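Local atomic coordinates of putative immunoglobulin-blocking virulence protein (Mycoplasma mycoides subsp. capri, PDB entry 7ADK), a protein that probably binds and blocks host immunoglobulin as a virulence factor, and is found in complex with a partner lipoprotein. Residues His664-Gly668 with Glu669-Glu673; Lys276-Thr279 with Lys280-Tyr284; Gly468-Pro471 with Lys472-Gln476. One frame throughout, in Å; residues are numbered along the deposited sequence.

Interaction 1: residues His664-Gly668 with Glu669-Glu673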
ATOM      1  N   HIS A 664       6.532 -10.296  28.946  1.00 64.44           N
ATOM      2  CA  HIS A 664       5.932 -10.163  27.630  1.00 64.44           C
ATOM      3  C   HIS A 664       4.528 -10.791  27.657  1.00 64.44           C
ATOM      4  O   HIS A 664       4.374 -11.991  27.442  1.00 64.44           O
ATOM      5  CB  HIS A 664       6.883 -10.801  26.620  1.00 64.44           C
ATOM      6  CG  HIS A 664       6.524 -10.540  25.198  1.00 64.44           C
ATOM      7  ND1 HIS A 664       5.455  -9.768  24.785  1.00 64.44           N
ATOM      8  CD2 HIS A 664       7.269 -10.898  24.121  1.00 64.44           C
ATOM      9  CE1 HIS A 664       5.600  -9.641  23.464  1.00 64.44           C
ATOM     10  NE2 HIS A 664       6.650 -10.336  23.035  1.00 64.44           N
ATOM     11  N   LEU A 665       3.516 -10.015  28.052  1.00 69.11           N
ATOM     12  CA  LEU A 665       2.138 -10.477  28.296  1.00 69.11           C
ATOM     13  C   LEU A 665       1.075  -9.430  27.922  1.00 69.11           C
ATOM     14  O   LEU A 665       0.015  -9.357  28.531  1.00 69.11           O
ATOM     15  CB  LEU A 665       1.984 -11.001  29.735  1.00 69.11           C
ATOM     16  CG  LEU A 665       0.773 -11.940  29.935  1.00 69.11           C
ATOM     17  CD1 LEU A 665       1.152 -13.377  29.643  1.00 69.11           C
ATOM     18  CD2 LEU A 665       0.247 -11.872  31.363  1.00 69.11           C
ATOM     19  N   SER A 666       1.330  -8.624  26.896  1.00 73.69           N
ATOM     20  CA  SER A 666       0.398  -7.586  26.431  1.00 73.69           C
ATOM     21  C   SER A 666       0.141  -6.535  27.528  1.00 73.69           C
ATOM     22  O   SER A 666       0.974  -6.377  28.416  1.00 73.69           O
ATOM     23  CB  SER A 666      -0.859  -8.241  25.837  1.00 73.69           C
ATOM     24  OG  SER A 666      -1.577  -7.311  25.080  1.00 73.69           O
ATOM     25  N   THR A 667      -0.975  -5.792  27.525  1.00 84.81           N
ATOM     26  CA  THR A 667      -1.358  -5.012  28.727  1.00 84.81           C
ATOM     27  C   THR A 667      -1.820  -5.925  29.880  1.00 84.81           C
ATOM     28  O   THR A 667      -1.523  -5.637  31.041  1.00 84.81           O
ATOM     29  CB  THR A 667      -2.391  -3.911  28.410  1.00 84.81           C
ATOM     30  OG1 THR A 667      -2.523  -3.038  29.507  1.00 84.81           O
ATOM     31  CG2 THR A 667      -3.804  -4.406  28.106  1.00 84.81           C
ATOM     32  N   GLY A 668      -2.509  -7.049  29.608  1.00 81.00           N
ATOM     33  CA  GLY A 668      -3.144  -7.867  30.655  1.00 81.00           C
ATOM     34  C   GLY A 668      -3.587  -9.273  30.249  1.00 81.00           C
ATOM     35  O   GLY A 668      -3.584  -9.630  29.072  1.00 81.00           O
ATOM     36  N   GLU A 669      -3.946 -10.087  31.246  1.00 87.29           N
ATOM     37  CA  GLU A 669      -4.020 -11.556  31.154  1.00 87.29           C
ATOM     38  C   GLU A 669      -5.228 -12.127  30.393  1.00 87.29           C
ATOM     39  O   GLU A 669      -5.133 -13.182  29.768  1.00 87.29           O
ATOM     40  CB  GLU A 669      -3.951 -12.149  32.572  1.00 87.29           C
ATOM     41  CG  GLU A 669      -5.221 -11.942  33.416  1.00 87.29           C
ATOM     42  CD  GLU A 669      -5.132 -12.497  34.849  1.00 87.29           C
ATOM     43  OE1 GLU A 669      -4.237 -13.316  35.155  1.00 87.29           O
ATOM     44  OE2 GLU A 669      -5.992 -12.142  35.686  1.00 87.29           O
ATOM     45  N   GLY A 670      -6.377 -11.463  30.446  1.00 87.73           N
ATOM     46  CA  GLY A 670      -7.631 -11.969  29.898  1.00 87.73           C
ATOM     47  C   GLY A 670      -7.918 -11.588  28.447  1.00 87.73           C
ATOM     48  O   GLY A 670      -8.996 -11.895  27.946  1.00 87.73           O
ATOM     49  N   ASN A 671      -7.017 -10.873  27.775  1.00 85.81           N
ATOM     50  CA  ASN A 671      -7.298 -10.280  26.471  1.00 85.81           C
ATOM     51  C   ASN A 671      -7.480 -11.336  25.360  1.00 85.81           C
ATOM     52  O   ASN A 671      -6.714 -12.300  25.301  1.00 85.81           O
ATOM     53  CB  ASN A 671      -6.211  -9.268  26.096  1.00 85.81           C
ATOM     54  CG  ASN A 671      -6.416  -7.885  26.668  1.00 85.81           C
ATOM     55  OD1 ASN A 671      -7.092  -7.681  27.661  1.00 85.81           O
ATOM     56  ND2 ASN A 671      -5.877  -6.879  26.043  1.00 85.81           N
ATOM     57  N   PRO A 672      -8.441 -11.143  24.442  1.00 87.14           N
ATOM     58  CA  PRO A 672      -8.585 -11.937  23.234  1.00 87.14           C
ATOM     59  C   PRO A 672      -7.292 -11.960  22.410  1.00 87.14           C
ATOM     60  O   PRO A 672      -6.782 -13.040  22.107  1.00 87.14           O
ATOM     61  CB  PRO A 672      -9.750 -11.330  22.447  1.00 87.14           C
ATOM     62  CG  PRO A 672     -10.508 -10.501  23.468  1.00 87.14           C
ATOM     63  CD  PRO A 672      -9.447 -10.103  24.479  1.00 87.14           C
ATOM     64  N   GLU A 673      -6.724 -10.798  22.074  1.00 86.43           N
ATOM     65  CA  GLU A 673      -5.486 -10.696  21.298  1.00 86.43           C
ATOM     66  C   GLU A 673      -4.245 -10.933  22.170  1.00 86.43           C
ATOM     67  O   GLU A 673      -4.067 -10.338  23.233  1.00 86.43           O
ATOM     68  CB  GLU A 673      -5.432  -9.397  20.478  1.00 86.43           C
ATOM     69  CG  GLU A 673      -4.981  -8.119  21.199  1.00 86.43           C
ATOM     70  CD  GLU A 673      -5.789  -7.762  22.454  1.00 86.43           C
ATOM     71  OE1 GLU A 673      -7.010  -8.035  22.513  1.00 86.43           O
ATOM     72  OE2 GLU A 673      -5.199  -7.164  23.384  1.00 86.43           O
TER
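With chi1 of -84°, Asn-671 folds its amide back beside its own backbone N and toward Thr-667. The two side chains cross at about a right angle, and CG2 of Thr-667 comes within 3.8 Å of ND2 of Asn-671, a van der Waals touch between a methyl and an amide nitrogen. A second torsion sets the polar partner of that amide. In Glu-673 a chi1 of 82° and a bend at chi2 curl the chain round, so that the carboxylate returns toward Asn-671 instead of running outward. ND2 of Asn-671 then donates a hydrogen bond of 2.8 Å to OE2 of Glu-673, with an N-H...O angle of 149°. It meets OE2 on the syn side and slightly out of the carboxylate plane, while OE2 is itself tilted a little from the amide plane. The segment is an example of how a loop reverses without regular structure: the backbone angles from Gly-668 to Asn-671 are those of a type I beta-turn, though O of Gly-668 and N of Asn-671, 3.9 Å apart, form no hydrogen bond. The turn lies in the loop between strand 650-652 and strand 676-679, the latter an edge strand of the five-stranded parallel sheet. OG of Ser-666 sits 4.0 Å from OE2 of Glu-673, a loose approach. CD2 of Leu-665 rests 4.3 Å from CA of Glu-669. Lys-674 takes the backbone oxygens of both Asn-671 and Pro-672 with its NZ, and Ser-666 packs on Thr-639 and Pro-675.

Interaction 2: residues Lys276-Thr279 with Lys280-Tyr284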
ATOM      1  N   LYS A 276     -52.447  13.516  12.972  1.00107.58           N
ATOM      2  CA  LYS A 276     -52.446  14.338  11.750  1.00107.58           C
ATOM      3  C   LYS A 276     -51.042  14.622  11.188  1.00107.58           C
ATOM      4  O   LYS A 276     -50.879  15.567  10.419  1.00107.58           O
ATOM      5  CB  LYS A 276     -53.253  15.633  11.987  1.00107.58           C
ATOM      6  CG  LYS A 276     -54.639  15.485  12.651  1.00107.58           C
ATOM      7  CD  LYS A 276     -55.621  14.546  11.930  1.00107.58           C
ATOM      8  CE  LYS A 276     -56.131  15.053  10.578  1.00107.58           C
ATOM      9  NZ  LYS A 276     -57.219  16.038  10.714  1.00107.58           N
ATOM     10  N   PHE A 277     -50.031  13.820  11.534  1.00103.33           N
ATOM     11  CA  PHE A 277     -48.662  13.960  11.017  1.00103.33           C
ATOM     12  C   PHE A 277     -48.293  12.895   9.981  1.00103.33           C
ATOM     13  O   PHE A 277     -48.600  11.713  10.119  1.00103.33           O
ATOM     14  CB  PHE A 277     -47.644  14.001  12.157  1.00103.33           C
ATOM     15  CG  PHE A 277     -47.635  15.320  12.888  1.00103.33           C
ATOM     16  CD1 PHE A 277     -47.132  16.465  12.245  1.00103.33           C
ATOM     17  CD2 PHE A 277     -48.128  15.417  14.196  1.00103.33           C
ATOM     18  CE1 PHE A 277     -47.116  17.701  12.911  1.00103.33           C
ATOM     19  CE2 PHE A 277     -48.098  16.651  14.866  1.00103.33           C
ATOM     20  CZ  PHE A 277     -47.594  17.792  14.225  1.00103.33           C
ATOM     21  N   GLN A 278     -47.614  13.343   8.924  1.00102.67           N
ATOM     22  CA  GLN A 278     -47.295  12.534   7.733  1.00102.67           C
ATOM     23  C   GLN A 278     -46.022  11.670   7.844  1.00102.67           C
ATOM     24  O   GLN A 278     -45.808  10.783   7.017  1.00102.67           O
ATOM     25  CB  GLN A 278     -47.177  13.457   6.505  1.00102.67           C
ATOM     26  CG  GLN A 278     -48.516  14.042   6.028  1.00102.67           C
ATOM     27  CD  GLN A 278     -49.152  15.018   7.008  1.00102.67           C
ATOM     28  OE1 GLN A 278     -48.508  15.902   7.551  1.00102.67           O
ATOM     29  NE2 GLN A 278     -50.414  14.881   7.316  1.00102.67           N
ATOM     30  N   THR A 279     -45.149  11.936   8.815  1.00 97.57           N
ATOM     31  CA  THR A 279     -43.845  11.275   8.995  1.00 97.57           C
ATOM     32  C   THR A 279     -43.481  11.335  10.472  1.00 97.57           C
ATOM     33  O   THR A 279     -43.815  12.328  11.114  1.00 97.57           O
ATOM     34  CB  THR A 279     -42.746  12.001   8.191  1.00 97.57           C
ATOM     35  OG1 THR A 279     -43.099  12.254   6.851  1.00 97.57           O
ATOM     36  CG2 THR A 279     -41.419  11.266   8.133  1.00 97.57           C
ATOM     37  N   LYS A 280     -42.730  10.370  11.019  1.00 96.00           N
ATOM     38  CA  LYS A 280     -42.324  10.409  12.435  1.00 96.00           C
ATOM     39  C   LYS A 280     -41.531  11.656  12.787  1.00 96.00           C
ATOM     40  O   LYS A 280     -41.896  12.344  13.725  1.00 96.00           O
ATOM     41  CB  LYS A 280     -41.576   9.129  12.830  1.00 96.00           C
ATOM     42  CG  LYS A 280     -42.450   7.870  12.878  1.00 96.00           C
ATOM     43  CD  LYS A 280     -43.606   7.935  13.893  1.00 96.00           C
ATOM     44  CE  LYS A 280     -44.914   8.475  13.307  1.00 96.00           C
ATOM     45  NZ  LYS A 280     -45.985   8.536  14.302  1.00 96.00           N
ATOM     46  N   ASN A 281     -40.522  12.030  11.993  1.00 95.04           N
ATOM     47  CA  ASN A 281     -39.728  13.255  12.205  1.00 95.04           C
ATOM     48  C   ASN A 281     -40.584  14.533  12.206  1.00 95.04           C
ATOM     49  O   ASN A 281     -40.403  15.355  13.093  1.00 95.04           O
ATOM     50  CB  ASN A 281     -38.578  13.353  11.180  1.00 95.04           C
ATOM     51  CG  ASN A 281     -37.388  12.446  11.477  1.00 95.04           C
ATOM     52  OD1 ASN A 281     -37.084  12.113  12.608  1.00 95.04           O
ATOM     53  ND2 ASN A 281     -36.667  12.018  10.471  1.00 95.04           N
ATOM     54  N   GLN A 282     -41.534  14.692  11.277  1.00 94.46           N
ATOM     55  CA  GLN A 282     -42.473  15.830  11.256  1.00 94.46           C
ATOM     56  C   GLN A 282     -43.296  15.934  12.549  1.00 94.46           C
ATOM     57  O   GLN A 282     -43.486  17.033  13.053  1.00 94.46           O
ATOM     58  CB  GLN A 282     -43.427  15.725  10.053  1.00 94.46           C
ATOM     59  CG  GLN A 282     -42.690  15.919   8.729  1.00 94.46           C
ATOM     60  CD  GLN A 282     -43.626  16.065   7.530  1.00 94.46           C
ATOM     61  OE1 GLN A 282     -44.311  17.060   7.365  1.00 94.46           O
ATOM     62  NE2 GLN A 282     -43.690  15.117   6.624  1.00 94.46           N
ATOM     63  N   GLU A 283     -43.731  14.808  13.111  1.00 94.84           N
ATOM     64  CA  GLU A 283     -44.238  14.738  14.483  1.00 94.84           C
ATOM     65  C   GLU A 283     -43.215  15.216  15.517  1.00 94.84           C
ATOM     66  O   GLU A 283     -43.454  16.210  16.195  1.00 94.84           O
ATOM     67  CB  GLU A 283     -44.801  13.328  14.758  1.00 94.84           C
ATOM     68  CG  GLU A 283     -45.033  12.875  16.211  1.00 94.84           C
ATOM     69  CD  GLU A 283     -45.967  13.697  17.106  1.00 94.84           C
ATOM     70  OE1 GLU A 283     -46.317  14.853  16.797  1.00 94.84           O
ATOM     71  OE2 GLU A 283     -46.338  13.155  18.171  1.00 94.84           O
ATOM     72  N   TYR A 284     -42.073  14.556  15.702  1.00 89.68           N
ATOM     73  CA  TYR A 284     -41.367  14.754  16.970  1.00 89.68           C
ATOM     74  C   TYR A 284     -40.469  16.014  16.951  1.00 89.68           C
ATOM     75  O   TYR A 284     -40.161  16.564  18.002  1.00 89.68           O
ATOM     76  CB  TYR A 284     -40.952  13.375  17.526  1.00 89.68           C
ATOM     77  CG  TYR A 284     -39.694  12.619  17.143  1.00 89.68           C
ATOM     78  CD1 TYR A 284     -39.562  12.086  15.856  1.00 89.68           C
ATOM     79  CD2 TYR A 284     -39.089  11.880  18.176  1.00 89.68           C
ATOM     80  CE1 TYR A 284     -38.698  11.018  15.555  1.00 89.68           C
ATOM     81  CE2 TYR A 284     -38.261  10.777  17.917  1.00 89.68           C
ATOM     82  CZ  TYR A 284     -38.031  10.358  16.597  1.00 89.68           C
ATOM     83  OH  TYR A 284     -37.227   9.301  16.341  1.00 89.68           O
TER
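This is a local contact at the start of a helix, where the loop 276-279 folds against the first turn of helix 280-288. Thr-279 stands at the N-cap position, and its backbone O accepts a hydrogen bond from N of Glu-283, 3.2 Å long and nearly straight at 170°; this closes the opening turn. Its side chain makes no capping bond; OG1, set beside the backbone N (chi1 -49°), instead accepts from a side-chain amide, that of Gln-282, whose NE2 donates across 2.9 Å at an angle of 148°. The Gln-282 chain runs extended beyond CG to deliver its amide, and OG1 lies somewhat out of the amide plane. CB of Gln-278 adds a flank to the same nitrogen, 3.9 Å from NE2 of Gln-282. Two residues before the N-cap, the ring of Phe-277 packs against Glu-283. CA of Glu-283 sits over one face, 4.0 Å from the ring centroid, as a CH-pi contact displaced toward the rim. The Glu-283 chain then bends at chi2 and brings OE1 against CD2 and CE2 of Phe-277. O of Gln-282 approaches CE1 of Phe-277 obliquely, at 3.7 Å. Trp-286 meets the same ring, and Gln-282 packs on helix 227-235. The partner chain is near as well: NZ of Lys-280 forms a salt bridge with Asp-349 of the Lipoprotein chain, and Gln-278 packs on Gln-353 of that chain. Chemically, the helix start is held by two bonds to a single residue, one through its backbone oxygen and one through its hydroxyl, which would limit the rotation of both the glutamine and the threonine side chains.

Interaction 3: residues Gly468-Pro471 with Lys472-Gln476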
ATOM      1  N   GLY A 468      25.740  15.690  14.704  1.00 73.16           N
ATOM      2  CA  GLY A 468      26.976  15.759  15.483  1.00 73.16           C
ATOM      3  C   GLY A 468      27.832  17.010  15.256  1.00 73.16           C
ATOM      4  O   GLY A 468      28.709  17.282  16.067  1.00 73.16           O
ATOM      5  N   ALA A 469      27.621  17.753  14.169  1.00 73.53           N
ATOM      6  CA  ALA A 469      28.310  19.015  13.887  1.00 73.53           C
ATOM      7  C   ALA A 469      27.650  20.240  14.534  1.00 73.53           C
ATOM      8  O   ALA A 469      28.298  21.273  14.690  1.00 73.53           O
ATOM      9  CB  ALA A 469      28.387  19.195  12.377  1.00 73.53           C
ATOM     10  N   LEU A 470      26.368  20.155  14.897  1.00 73.66           N
ATOM     11  CA  LEU A 470      25.629  21.198  15.612  1.00 73.66           C
ATOM     12  C   LEU A 470      26.271  21.493  16.984  1.00 73.66           C
ATOM     13  O   LEU A 470      26.958  20.629  17.526  1.00 73.66           O
ATOM     14  CB  LEU A 470      24.157  20.775  15.767  1.00 73.66           C
ATOM     15  CG  LEU A 470      23.329  20.747  14.476  1.00 73.66           C
ATOM     16  CD1 LEU A 470      21.979  20.108  14.746  1.00 73.66           C
ATOM     17  CD2 LEU A 470      23.070  22.155  13.971  1.00 73.66           C
ATOM     18  N   PRO A 471      26.073  22.690  17.566  1.00 78.51           N
ATOM     19  CA  PRO A 471      26.647  23.049  18.865  1.00 78.51           C
ATOM     20  C   PRO A 471      26.335  22.057  19.996  1.00 78.51           C
ATOM     21  O   PRO A 471      25.301  21.401  19.997  1.00 78.51           O
ATOM     22  CB  PRO A 471      26.087  24.428  19.192  1.00 78.51           C
ATOM     23  CG  PRO A 471      25.730  25.026  17.842  1.00 78.51           C
ATOM     24  CD  PRO A 471      25.351  23.816  17.001  1.00 78.51           C
ATOM     25  N   LYS A 472      27.201  21.983  21.011  1.00 79.92           N
ATOM     26  CA  LYS A 472      26.987  21.163  22.223  1.00 79.92           C
ATOM     27  C   LYS A 472      25.827  21.660  23.102  1.00 79.92           C
ATOM     28  O   LYS A 472      25.340  20.947  23.975  1.00 79.92           O
ATOM     29  CB  LYS A 472      28.318  21.079  22.990  1.00 79.92           C
ATOM     30  CG  LYS A 472      28.315  19.954  24.031  1.00 79.92           C
ATOM     31  CD  LYS A 472      29.667  19.628  24.673  1.00 79.92           C
ATOM     32  CE  LYS A 472      30.227  20.775  25.512  1.00 79.92           C
ATOM     33  NZ  LYS A 472      31.112  20.322  26.572  1.00 79.92           N
ATOM     34  N   ASP A 473      25.404  22.893  22.866  1.00 80.06           N
ATOM     35  CA  ASP A 473      24.400  23.658  23.594  1.00 80.06           C
ATOM     36  C   ASP A 473      23.474  24.401  22.612  1.00 80.06           C
ATOM     37  O   ASP A 473      23.871  25.359  21.961  1.00 80.06           O
ATOM     38  CB  ASP A 473      25.108  24.611  24.566  1.00 80.06           C
ATOM     39  CG  ASP A 473      26.397  25.299  24.081  1.00 80.06           C
ATOM     40  OD1 ASP A 473      27.119  25.830  24.921  1.00 80.06           O
ATOM     41  OD2 ASP A 473      26.732  25.329  22.884  1.00 80.06           O
ATOM     42  N   ILE A 474      22.232  23.950  22.475  1.00 76.35           N
ATOM     43  CA  ILE A 474      21.263  24.386  21.453  1.00 76.35           C
ATOM     44  C   ILE A 474      19.947  24.815  22.105  1.00 76.35           C
ATOM     45  O   ILE A 474      19.390  24.077  22.905  1.00 76.35           O
ATOM     46  CB  ILE A 474      20.981  23.258  20.435  1.00 76.35           C
ATOM     47  CG1 ILE A 474      22.262  22.718  19.790  1.00 76.35           C
ATOM     48  CG2 ILE A 474      19.990  23.708  19.370  1.00 76.35           C
ATOM     49  CD1 ILE A 474      22.023  21.551  18.845  1.00 76.35           C
ATOM     50  N   GLN A 475      19.393  25.957  21.711  1.00 73.93           N
ATOM     51  CA  GLN A 475      18.076  26.401  22.174  1.00 73.93           C
ATOM     52  C   GLN A 475      16.944  25.483  21.666  1.00 73.93           C
ATOM     53  O   GLN A 475      16.277  24.835  22.467  1.00 73.93           O
ATOM     54  CB  GLN A 475      17.855  27.869  21.799  1.00 73.93           C
ATOM     55  CG  GLN A 475      18.590  28.886  22.673  1.00 73.93           C
ATOM     56  CD  GLN A 475      17.989  29.096  24.057  1.00 73.93           C
ATOM     57  OE1 GLN A 475      17.019  28.481  24.469  1.00 73.93           O
ATOM     58  NE2 GLN A 475      18.529  30.015  24.812  1.00 73.93           N
ATOM     59  N   GLN A 476      16.765  25.370  20.346  1.00 66.37           N
ATOM     60  CA  GLN A 476      15.740  24.552  19.693  1.00 66.37           C
ATOM     61  C   GLN A 476      16.302  23.719  18.541  1.00 66.37           C
ATOM     62  O   GLN A 476      17.156  24.177  17.785  1.00 66.37           O
ATOM     63  CB  GLN A 476      14.592  25.467  19.251  1.00 66.37           C
ATOM     64  CG  GLN A 476      13.663  24.942  18.164  1.00 66.37           C
ATOM     65  CD  GLN A 476      12.389  25.769  18.039  1.00 66.37           C
ATOM     66  OE1 GLN A 476      11.563  25.845  18.924  1.00 66.37           O
ATOM     67  NE2 GLN A 476      12.183  26.445  16.947  1.00 66.37           N
TER
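Ile-474 points its side chain back at Leu-470 and Pro-471, and the path from CB to tip gives most of the apolar contact. CB itself stands off from the preceding segment. With chi1 of -55°, CG1 lies beside the backbone N and CG2 is the branch anti to it; CG1 is the one that reaches across. It lies 3.3 Å from O of Pro-471 and 4.2 Å from CB of the same residue, next to the proline's carbonyl oxygen and near its ring only at CB. An extended chi2 of 177° carries CD1 onward, still 3.5 Å from O of Pro-471, until it ends 3.8 Å from CB of Leu-470. The isoleucine thus lies against two successive residues, with apolar carbon meeting carbon at Pro-471 and at Leu-470. The same proline CB is also approached by OD2 of Asp-473, at 3.9 Å. No hydrogen bond crosses this corner; beyond the covalent chain, the contact is one of packing. Tyr-449 of strand 448-454 touches Leu-470, Pro-471 and Ile-474, and Leu-470 also packs on Ile-436 of helix 426-442. Ile-474 bonds through its backbone to both Lys-497 and Ile-499, two residues apart, as a residue does in a parallel pair. The arrangement is that of the end of a beta-alpha-beta crossover: strand 448-454 leads through helix 464-467 and this apolar corner into strand 473-481, its parallel neighbour in the mixed sheet.

In the fold
The three contacts are separate local structures in series along the chain, in the order interaction 2, interaction 3, interaction 1. Interactions 2 and 3 lie on opposite sides of the chain's centre, their centres about 69 Å apart and their nearest atoms about 51 Å apart. Interaction 1 has its centre about 50 Å from that of interaction 2 and about 42 Å from that of interaction 3, and touches neither. They also differ in setting: a turn before an edge strand of the parallel sheet, a helix start, and an entry into the mixed sheet. Within the assembly, interaction 2 alone meets the Lipoprotein chain.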